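Local coordinates for protein Lpg2148(MvcA) (Legionella pneumophila subsp. pneumophila str. Philadelphia 1, PDB 6K11) that probably acts as a deamidase-related deubiquitinase through which Legionella pneumophila regulates the activity of the ubiquitin-conjugating enzyme UBE2N, at residues K13-S18 and E345-I350; E271-I276 and A302-K307; T352-N357 and V362-N367. One frame throughout, in Å; residues are numbered along the deposited sequence.

Contact 1 of 3, residues K13-S18 and E345-I350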
loop_
_atom_site.group_PDB
_atom_site.type_symbol
_atom_site.label_atom_id
_atom_site.label_comp_id
_atom_site.label_asym_id
_atom_site.label_seq_id
_atom_site.Cartn_x
_atom_site.Cartn_y
_atom_site.Cartn_z
ATOM N N LYS A 13 8.001 -10.769 -16.635
ATOM C CA LYS A 13 7.469 -11.910 -15.898
ATOM C C LYS A 13 8.533 -12.989 -15.712
ATOM O O LYS A 13 8.723 -13.508 -14.603
ATOM C CB LYS A 13 6.234 -12.476 -16.607
ATOM C CG LYS A 13 5.771 -13.812 -16.036
ATOM C CD LYS A 13 4.364 -14.157 -16.478
ATOM C CE LYS A 13 3.892 -15.450 -15.827
ATOM N NZ LYS A 13 2.467 -15.727 -16.122
ATOM N N SER A 14 9.253 -13.336 -16.790
ATOM C CA SER A 14 10.250 -14.396 -16.684
ATOM C C SER A 14 11.356 -14.024 -15.695
ATOM O O SER A 14 11.777 -14.852 -14.872
ATOM C CB SER A 14 10.823 -14.704 -18.074
ATOM O OG SER A 14 11.800 -15.726 -17.985
ATOM N N MET A 15 11.807 -12.774 -15.735
ATOM C CA MET A 15 12.896 -12.323 -14.868
ATOM C C MET A 15 12.465 -12.250 -13.406
ATOM O O MET A 15 13.230 -12.619 -12.504
ATOM C CB MET A 15 13.400 -10.944 -15.327
ATOM C CG MET A 15 14.276 -10.937 -16.622
ATOM S SD MET A 15 14.875 -9.270 -17.048
ATOM C CE MET A 15 15.838 -8.895 -15.588
ATOM N N SER A 16 11.268 -11.734 -13.145
ATOM C CA SER A 16 10.773 -11.700 -11.767
ATOM C C SER A 16 10.578 -13.110 -11.199
ATOM O O SER A 16 10.923 -13.374 -10.037
ATOM C CB SER A 16 9.476 -10.891 -11.705
ATOM O OG SER A 16 8.941 -10.940 -10.377
ATOM N N GLN A 17 10.031 -14.036 -11.998
ATOM C CA GLN A 17 9.903 -15.424 -11.548
ATOM C C GLN A 17 11.244 -15.991 -11.093
ATOM O O GLN A 17 11.313 -16.720 -10.094
ATOM C CB GLN A 17 9.342 -16.323 -12.656
ATOM C CG GLN A 17 7.880 -16.148 -12.993
ATOM C CD GLN A 17 7.487 -16.948 -14.214
ATOM O OE1 GLN A 17 8.328 -17.279 -15.054
ATOM N NE2 GLN A 17 6.204 -17.268 -14.323
ATOM N N SER A 18 12.316 -15.696 -11.840
ATOM C CA SER A 18 13.612 -16.305 -11.566
ATOM C C SER A 18 14.378 -15.578 -10.464
ATOM O O SER A 18 15.051 -16.230 -9.664
ATOM C CB SER A 18 14.451 -16.365 -12.855
ATOM O OG SER A 18 13.940 -17.367 -13.736
ATOM N N GLU A 345 19.411 -4.216 -18.918
ATOM C CA GLU A 345 20.425 -3.715 -17.991
ATOM C C GLU A 345 20.276 -4.344 -16.610
ATOM O O GLU A 345 21.275 -4.608 -15.937
ATOM C CB GLU A 345 20.358 -2.197 -17.884
ATOM C CG GLU A 345 20.971 -1.494 -19.095
ATOM C CD GLU A 345 20.578 -0.037 -19.199
ATOM O OE1 GLU A 345 19.781 0.447 -18.357
ATOM O OE2 GLU A 345 21.060 0.624 -20.143
ATOM N N THR A 346 19.046 -4.618 -16.182
ATOM C CA THR A 346 18.865 -5.359 -14.936
ATOM C C THR A 346 19.404 -6.778 -15.065
ATOM O O THR A 346 20.053 -7.289 -14.147
ATOM C CB THR A 346 17.390 -5.344 -14.570
ATOM O OG1 THR A 346 16.983 -3.980 -14.443
ATOM C CG2 THR A 346 17.145 -6.082 -13.254
ATOM N N GLN A 347 19.166 -7.422 -16.220
ATOM C CA GLN A 347 19.678 -8.768 -16.452
ATOM C C GLN A 347 21.199 -8.802 -16.399
ATOM O O GLN A 347 21.787 -9.764 -15.886
ATOM C CB GLN A 347 19.163 -9.305 -17.795
ATOM C CG GLN A 347 19.621 -10.736 -18.117
ATOM C CD GLN A 347 18.934 -11.779 -17.233
ATOM O OE1 GLN A 347 17.714 -11.948 -17.293
ATOM N NE2 GLN A 347 19.714 -12.469 -16.403
ATOM N N GLU A 348 21.858 -7.771 -16.948
ATOM C CA GLU A 348 23.318 -7.694 -16.897
ATOM C C GLU A 348 23.824 -7.548 -15.462
ATOM O O GLU A 348 24.849 -8.144 -15.084
ATOM C CB GLU A 348 23.803 -6.525 -17.775
ATOM C CG GLU A 348 23.461 -6.708 -19.270
ATOM C CD GLU A 348 23.804 -5.492 -20.150
ATOM O OE1 GLU A 348 24.687 -4.685 -19.771
ATOM O OE2 GLU A 348 23.191 -5.359 -21.234
ATOM N N PHE A 349 23.121 -6.761 -14.644
ATOM C CA PHE A 349 23.456 -6.669 -13.221
ATOM C C PHE A 349 23.329 -8.031 -12.540
ATOM O O PHE A 349 24.212 -8.438 -11.776
ATOM C CB PHE A 349 22.545 -5.631 -12.556
ATOM C CG PHE A 349 22.472 -5.720 -11.047
ATOM C CD1 PHE A 349 23.489 -5.202 -10.253
ATOM C CD2 PHE A 349 21.346 -6.263 -10.422
ATOM C CE1 PHE A 349 23.408 -5.265 -8.866
ATOM C CE2 PHE A 349 21.255 -6.310 -9.041
ATOM C CZ PHE A 349 22.285 -5.815 -8.264
ATOM N N ILE A 350 22.248 -8.758 -12.831
ATOM C CA ILE A 350 22.050 -10.090 -12.264
ATOM C C ILE A 350 23.135 -11.049 -12.742
ATOM O O ILE A 350 23.679 -11.836 -11.953
ATOM C CB ILE A 350 20.641 -10.615 -12.618
ATOM C CG1 ILE A 350 19.579 -9.864 -11.805
ATOM C CG2 ILE A 350 20.556 -12.138 -12.421
ATOM C CD1 ILE A 350 18.189 -9.801 -12.488
#
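T346 is the first residue of 345-350 to meet M15, the one side chain of 13-18 that touches 345-350. The T346 methyl CG2 lies 3.9 Å from M15 CE, while the hydroxyl of the same residue turns back to its own helix and bonds N342 O. Q347 comes next and offers two quite different surfaces. Its backbone N lies 3.7 Å from M15 CE. Its amide arrives from further out: CG is anti to the backbone N (chi1 -179°) and the chain then bends at chi2 (71°), which folds the amide back so that it crosses the methionine obliquely. Q347 OE1 thereby stands 3.6 Å from M15 CG and 3.9 Å from M15 SD, and NE2 is engaged by D351 OD1 and Y19 OH. One turn further on, I350 closes the row with CD1 placed 4.0 Å from M15 CE. The thioether reaches all three residues because it stays extended through chi2 and bends only at chi3 (61°), so its terminal methyl sits among T346, Q347 and I350. No hydrogen bond crosses, and the example illustrates how one long, unbranched side chain can bridge two helices whose axes are 11.7 Å apart at closest. The helices run roughly in the same direction, and further residues fill in around them: M23 lies against M15, and M22 and M23 both against I350. Helix 261-266 packs against K13, S16 and Q17 of helix 4-19, while helix 358-381 touches S18, F349 and I350 through P358, Y365 and K361.

Contact 2 of 3, residues E271-I276 and A302-K307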
loop_
_atom_site.group_PDB
_atom_site.type_symbol
_atom_site.label_atom_id
_atom_site.label_comp_id
_atom_site.label_asym_id
_atom_site.label_seq_id
_atom_site.Cartn_x
_atom_site.Cartn_y
_atom_site.Cartn_z
ATOM N N GLU A 271 -2.002 -14.250 -15.689
ATOM C CA GLU A 271 -2.610 -14.841 -16.881
ATOM C C GLU A 271 -4.028 -15.305 -16.588
ATOM O O GLU A 271 -4.924 -15.157 -17.429
ATOM C CB GLU A 271 -1.763 -16.016 -17.387
ATOM C CG GLU A 271 -0.398 -15.596 -17.926
ATOM C CD GLU A 271 0.338 -16.730 -18.639
ATOM O OE1 GLU A 271 1.591 -16.664 -18.709
ATOM O OE2 GLU A 271 -0.330 -17.678 -19.117
ATOM N N TYR A 272 -4.241 -15.881 -15.401
ATOM C CA TYR A 272 -5.581 -16.281 -14.989
ATOM C C TYR A 272 -6.559 -15.114 -15.083
ATOM O O TYR A 272 -7.631 -15.230 -15.691
ATOM C CB TYR A 272 -5.552 -16.839 -13.568
ATOM C CG TYR A 272 -6.906 -17.367 -13.131
ATOM C CD1 TYR A 272 -7.375 -18.603 -13.585
ATOM C CD2 TYR A 272 -7.723 -16.622 -12.283
ATOM C CE1 TYR A 272 -8.616 -19.084 -13.202
ATOM C CE2 TYR A 272 -8.976 -17.095 -11.900
ATOM C CZ TYR A 272 -9.410 -18.322 -12.357
ATOM O OH TYR A 272 -10.643 -18.777 -11.963
ATOM N N LEU A 273 -6.204 -13.973 -14.484
ATOM C CA LEU A 273 -7.144 -12.857 -14.472
ATOM C C LEU A 273 -7.249 -12.223 -15.847
ATOM O O LEU A 273 -8.323 -11.745 -16.228
ATOM C CB LEU A 273 -6.741 -11.817 -13.417
ATOM C CG LEU A 273 -6.885 -12.280 -11.963
ATOM C CD1 LEU A 273 -6.130 -11.318 -11.045
ATOM C CD2 LEU A 273 -8.372 -12.421 -11.536
ATOM N N SER A 274 -6.155 -12.230 -16.609
ATOM C CA SER A 274 -6.196 -11.736 -17.977
ATOM C C SER A 274 -7.358 -12.322 -18.774
ATOM O O SER A 274 -7.936 -11.639 -19.628
ATOM C CB SER A 274 -4.883 -12.073 -18.674
ATOM O OG SER A 274 -4.874 -11.532 -19.972
ATOM N N ARG A 275 -7.711 -13.580 -18.510
ATOM C CA ARG A 275 -8.680 -14.259 -19.355
ATOM C C ARG A 275 -10.094 -13.709 -19.196
ATOM O O ARG A 275 -10.934 -13.953 -20.069
ATOM C CB ARG A 275 -8.618 -15.767 -19.078
ATOM C CG ARG A 275 -7.173 -16.259 -19.158
ATOM C CD ARG A 275 -7.000 -17.725 -19.446
ATOM N NE ARG A 275 -7.010 -18.483 -18.212
ATOM C CZ ARG A 275 -5.995 -19.205 -17.739
ATOM N NH1 ARG A 275 -4.845 -19.321 -18.397
ATOM N NH2 ARG A 275 -6.157 -19.840 -16.592
ATOM N N ILE A 276 -10.379 -12.936 -18.143
ATOM C CA ILE A 276 -11.728 -12.384 -18.039
ATOM C C ILE A 276 -11.933 -11.165 -18.925
ATOM O O ILE A 276 -13.085 -10.791 -19.185
ATOM C CB ILE A 276 -12.102 -12.059 -16.579
ATOM C CG1 ILE A 276 -11.473 -10.745 -16.107
ATOM C CG2 ILE A 276 -11.739 -13.234 -15.654
ATOM C CD1 ILE A 276 -12.000 -10.316 -14.743
ATOM N N ALA A 302 -10.792 -10.365 -2.634
ATOM C CA ALA A 302 -10.059 -11.626 -2.560
ATOM C C ALA A 302 -9.823 -12.215 -3.950
ATOM O O ALA A 302 -8.716 -12.681 -4.256
ATOM C CB ALA A 302 -10.813 -12.614 -1.667
ATOM N N GLU A 303 -10.854 -12.207 -4.806
ATOM C CA GLU A 303 -10.701 -12.738 -6.163
ATOM C C GLU A 303 -9.565 -12.043 -6.910
ATOM O O GLU A 303 -8.755 -12.701 -7.580
ATOM C CB GLU A 303 -12.010 -12.593 -6.946
ATOM C CG GLU A 303 -11.957 -13.115 -8.400
ATOM C CD GLU A 303 -13.262 -12.869 -9.191
ATOM O OE1 GLU A 303 -14.197 -12.217 -8.656
ATOM O OE2 GLU A 303 -13.358 -13.332 -10.348
ATOM N N PHE A 304 -9.491 -10.715 -6.819
ATOM C CA PHE A 304 -8.496 -10.006 -7.616
ATOM C C PHE A 304 -7.119 -9.962 -6.956
ATOM O O PHE A 304 -6.110 -9.961 -7.667
ATOM C CB PHE A 304 -8.972 -8.579 -7.911
ATOM C CG PHE A 304 -9.994 -8.494 -9.031
ATOM C CD1 PHE A 304 -10.495 -9.648 -9.621
ATOM C CD2 PHE A 304 -10.467 -7.256 -9.463
ATOM C CE1 PHE A 304 -11.439 -9.576 -10.667
ATOM C CE2 PHE A 304 -11.402 -7.167 -10.500
ATOM C CZ PHE A 304 -11.884 -8.324 -11.106
ATOM N N PHE A 305 -7.039 -9.909 -5.621
ATOM C CA PHE A 305 -5.795 -9.511 -4.962
ATOM C C PHE A 305 -5.206 -10.556 -4.011
ATOM O O PHE A 305 -4.120 -10.323 -3.464
ATOM C CB PHE A 305 -6.000 -8.193 -4.181
ATOM C CG PHE A 305 -6.663 -7.084 -4.986
ATOM C CD1 PHE A 305 -6.265 -6.813 -6.290
ATOM C CD2 PHE A 305 -7.677 -6.316 -4.427
ATOM C CE1 PHE A 305 -6.885 -5.818 -7.040
ATOM C CE2 PHE A 305 -8.283 -5.290 -5.163
ATOM C CZ PHE A 305 -7.880 -5.047 -6.473
ATOM N N SER A 306 -5.864 -11.689 -3.790
ATOM C CA SER A 306 -5.266 -12.682 -2.903
ATOM C C SER A 306 -4.098 -13.380 -3.598
ATOM O O SER A 306 -3.987 -13.393 -4.819
ATOM C CB SER A 306 -6.298 -13.745 -2.475
ATOM O OG SER A 306 -6.459 -14.706 -3.507
ATOM N N LYS A 307 -3.234 -13.982 -2.796
ATOM C CA LYS A 307 -2.338 -15.006 -3.321
ATOM C C LYS A 307 -3.154 -16.107 -4.006
ATOM O O LYS A 307 -4.215 -16.507 -3.515
ATOM C CB LYS A 307 -1.519 -15.597 -2.166
ATOM C CG LYS A 307 -0.460 -16.612 -2.591
ATOM C CD LYS A 307 0.248 -17.166 -1.363
ATOM C CE LYS A 307 1.437 -18.071 -1.737
ATOM N NZ LYS A 307 1.925 -18.808 -0.522
#
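F304 is met by both L273 and I276, and its side chain, followed outward, shows how an aromatic ring near a helix end gathers apolar neighbours. CB, at the root, rests 3.5 Å above one face of the F305 ring, toward its rim. Beyond it chi1 (-79°) sets CG anti to the carbonyl carbon, which brings the ring up to L273 and I276. CD1 is the first ring atom to touch across the contact, lying 4.0 Å from L273 CD2. Further out, CE1 comes within 4.2 Å of I276 CD1, and CZ at the tip is 4.1 Å from that same methyl. Both aliphatic side chains approach the ring obliquely. I276 reaches it with CG1 in the crowded position between backbone N and carbonyl carbon, then extends to CD1. Y281 of helix 278-288 stacks on the ring as well.

L273 also touches backbone. Its CD1 is 3.6 Å from F304 O, and its CD2 lies 4.0 Å from E303 O, so the isobutyl group lies against carbonyls of the last turn of helix 294-305. No polar bond joins the two segments, and the polar side chains turn to other partners: E303 OE1 pairs with K284 NZ, and just past the helix S306 OG donates to K307 O over 2.9 Å, from well above the carbonyl plane. The chemistry therefore divides in two. Adhesion between the segments rests on apolar contacts with L273 and I276, whereas carbonyls at and just past the helix end are taken by Q253 NE2 (F305 O) and by K269 NZ (E303 O and S306 O), the lysine's positive charge probably suiting the partial negative charge there.

Contact 3 of 3, residues T352-N357 and V362-N367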
loop_
_atom_site.group_PDB
_atom_site.type_symbol
_atom_site.label_atom_id
_atom_site.label_comp_id
_atom_site.label_asym_id
_atom_site.label_seq_id
_atom_site.Cartn_x
_atom_site.Cartn_y
_atom_site.Cartn_z
ATOM N N THR A 352 26.130 -10.675 -13.382
ATOM C CA THR A 352 27.433 -10.534 -12.742
ATOM C C THR A 352 27.515 -11.248 -11.396
ATOM O O THR A 352 28.622 -11.402 -10.869
ATOM C CB THR A 352 27.821 -9.051 -12.538
ATOM O OG1 THR A 352 26.990 -8.420 -11.544
ATOM C CG2 THR A 352 27.757 -8.260 -13.852
ATOM N N HIS A 353 26.382 -11.687 -10.824
ATOM C CA HIS A 353 26.435 -12.360 -9.525
ATOM C C HIS A 353 26.844 -13.818 -9.713
ATOM O O HIS A 353 26.282 -14.510 -10.579
ATOM C CB HIS A 353 25.081 -12.279 -8.823
ATOM C CG HIS A 353 24.737 -10.899 -8.351
ATOM N ND1 HIS A 353 24.354 -9.891 -9.212
ATOM C CD2 HIS A 353 24.727 -10.357 -7.109
ATOM C CE1 HIS A 353 24.129 -8.786 -8.520
ATOM N NE2 HIS A 353 24.344 -9.043 -7.243
ATOM N N PRO A 354 27.810 -14.309 -8.934
ATOM C CA PRO A 354 28.162 -15.729 -8.995
ATOM C C PRO A 354 26.939 -16.590 -8.730
ATOM O O PRO A 354 26.101 -16.264 -7.881
ATOM C CB PRO A 354 29.199 -15.888 -7.875
ATOM C CG PRO A 354 29.659 -14.523 -7.552
ATOM C CD PRO A 354 28.525 -13.601 -7.861
ATOM N N GLY A 355 26.842 -17.692 -9.460
ATOM C CA GLY A 355 25.762 -18.633 -9.254
ATOM C C GLY A 355 25.319 -19.267 -10.552
ATOM O O GLY A 355 25.037 -18.563 -11.528
ATOM N N GLU A 356 25.253 -20.601 -10.567
ATOM C CA GLU A 356 24.916 -21.327 -11.786
ATOM C C GLU A 356 23.442 -21.164 -12.148
ATOM O O GLU A 356 23.109 -20.839 -13.294
ATOM C CB GLU A 356 25.271 -22.802 -11.615
ATOM C CG GLU A 356 24.881 -23.667 -12.808
ATOM C CD GLU A 356 25.121 -25.146 -12.560
ATOM O OE1 GLU A 356 25.965 -25.484 -11.698
ATOM O OE2 GLU A 356 24.470 -25.972 -13.233
ATOM N N ASN A 357 22.529 -21.424 -11.181
ATOM C CA ASN A 357 21.084 -21.261 -11.330
ATOM C C ASN A 357 20.651 -19.895 -10.809
ATOM O O ASN A 357 21.331 -19.296 -9.975
ATOM C CB ASN A 357 20.319 -22.342 -10.541
ATOM C CG ASN A 357 20.654 -23.756 -10.972
ATOM O OD1 ASN A 357 21.038 -24.591 -10.149
ATOM N ND2 ASN A 357 20.476 -24.045 -12.258
ATOM N N VAL A 362 20.381 -15.588 -6.324
ATOM C CA VAL A 362 19.602 -14.930 -5.269
ATOM C C VAL A 362 20.246 -15.168 -3.905
ATOM O O VAL A 362 20.352 -14.241 -3.088
ATOM C CB VAL A 362 18.128 -15.398 -5.307
ATOM C CG1 VAL A 362 17.357 -14.889 -4.077
ATOM C CG2 VAL A 362 17.445 -14.908 -6.599
ATOM N N GLU A 363 20.728 -16.399 -3.652
ATOM C CA GLU A 363 21.420 -16.686 -2.391
ATOM C C GLU A 363 22.726 -15.902 -2.271
ATOM O O GLU A 363 23.092 -15.466 -1.176
ATOM C CB GLU A 363 21.713 -18.180 -2.249
ATOM C CG GLU A 363 20.465 -19.055 -1.968
ATOM C CD GLU A 363 19.655 -18.552 -0.790
ATOM O OE1 GLU A 363 20.188 -18.544 0.352
ATOM O OE2 GLU A 363 18.491 -18.139 -1.008
ATOM N N ASN A 364 23.464 -15.751 -3.377
ATOM C CA ASN A 364 24.664 -14.910 -3.344
ATOM C C ASN A 364 24.314 -13.481 -2.945
ATOM O O ASN A 364 25.002 -12.868 -2.113
ATOM C CB ASN A 364 25.352 -14.940 -4.709
ATOM C CG ASN A 364 26.524 -13.955 -4.809
ATOM O OD1 ASN A 364 26.399 -12.865 -5.400
ATOM N ND2 ASN A 364 27.666 -14.338 -4.237
ATOM N N TYR A 365 23.238 -12.940 -3.530
ATOM C CA TYR A 365 22.798 -11.583 -3.223
ATOM C C TYR A 365 22.399 -11.447 -1.756
ATOM O O TYR A 365 22.785 -10.484 -1.078
ATOM C CB TYR A 365 21.631 -11.224 -4.139
ATOM C CG TYR A 365 21.133 -9.809 -4.022
ATOM C CD1 TYR A 365 21.760 -8.768 -4.722
ATOM C CD2 TYR A 365 20.017 -9.509 -3.256
ATOM C CE1 TYR A 365 21.288 -7.471 -4.617
ATOM C CE2 TYR A 365 19.532 -8.226 -3.163
ATOM C CZ TYR A 365 20.176 -7.208 -3.846
ATOM O OH TYR A 365 19.686 -5.932 -3.726
ATOM N N ARG A 366 21.585 -12.389 -1.262
ATOM C CA ARG A 366 21.183 -12.372 0.143
ATOM C C ARG A 366 22.388 -12.458 1.070
ATOM O O ARG A 366 22.443 -11.761 2.089
ATOM C CB ARG A 366 20.242 -13.541 0.444
ATOM C CG ARG A 366 18.836 -13.405 -0.076
ATOM C CD ARG A 366 18.176 -14.785 -0.044
ATOM N NE ARG A 366 16.734 -14.667 -0.190
ATOM C CZ ARG A 366 15.895 -15.695 -0.285
ATOM N NH1 ARG A 366 16.349 -16.949 -0.257
ATOM N NH2 ARG A 366 14.597 -15.456 -0.404
ATOM N N ASN A 367 23.337 -13.342 0.760
ATOM C CA ASN A 367 24.477 -13.533 1.655
ATOM C C ASN A 367 25.356 -12.284 1.694
ATOM O O ASN A 367 25.870 -11.912 2.757
ATOM C CB ASN A 367 25.288 -14.765 1.235
ATOM C CG ASN A 367 24.505 -16.079 1.427
ATOM O OD1 ASN A 367 23.453 -16.095 2.054
ATOM N ND2 ASN A 367 25.017 -17.166 0.878
#
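H353 and N364 meet at about a right angle, the imidazole and amide planes being turned 75° from each other. N364 OD1 lies at the edge of the imidazole, near its plane, 3.5 Å from CD2. P354 also crosses the asparagine almost perpendicularly, and its CD is 3.3 Å from the same OD1. OD1 can touch both because N364 CG is anti to its backbone N (chi1 173°), which carries the amide out toward the loop. Y365 meets the far end of the imidazole: H353 NE2 lies in the plane of the tyrosine ring, at its edge, 3.6 Å from CD1. The two rings meet obliquely, planes at 59° and centroids 5.8 Å apart.

The polar ends find their bonds elsewhere. H353 ND1 goes to F349 O, N364 OD1 to R368 NH1, and Y365 OH to V26 O, while K361 NZ takes H353 O and G355 O. The principle is a loop folded onto the helix that follows it without a hydrogen bond between the two segments: carbon atoms of H353 and P354 supply weakly polarised C-H groups around the amide oxygen of N364, whose bond to R368 would probably make it more strongly polarised.

How the contacts relate
Contacts 1 and 3 are neighbours, their centres about 12 Å apart on the same side of the chain's centre. Helix 336-351 supplies half of contact 1 and leads through the loop 352-357 into helix 358-381, which carries the other half of contact 3; F349 packs on Y365, and S18 on V362, to join them. The centre of contact 2 is about 24 Å from that of contact 1 and about 31 Å from that of contact 3, yet a salt bridge from K13 to E271 ties it to contact 1. Contact 1 joins segments 327 residues apart at their closest ends, and contact 2, whose segments are 26 residues apart, falls within that span; contact 3 follows. The N-terminal helix thus links helices 336-351 and 358-381 to helices 261-266 and 269-274.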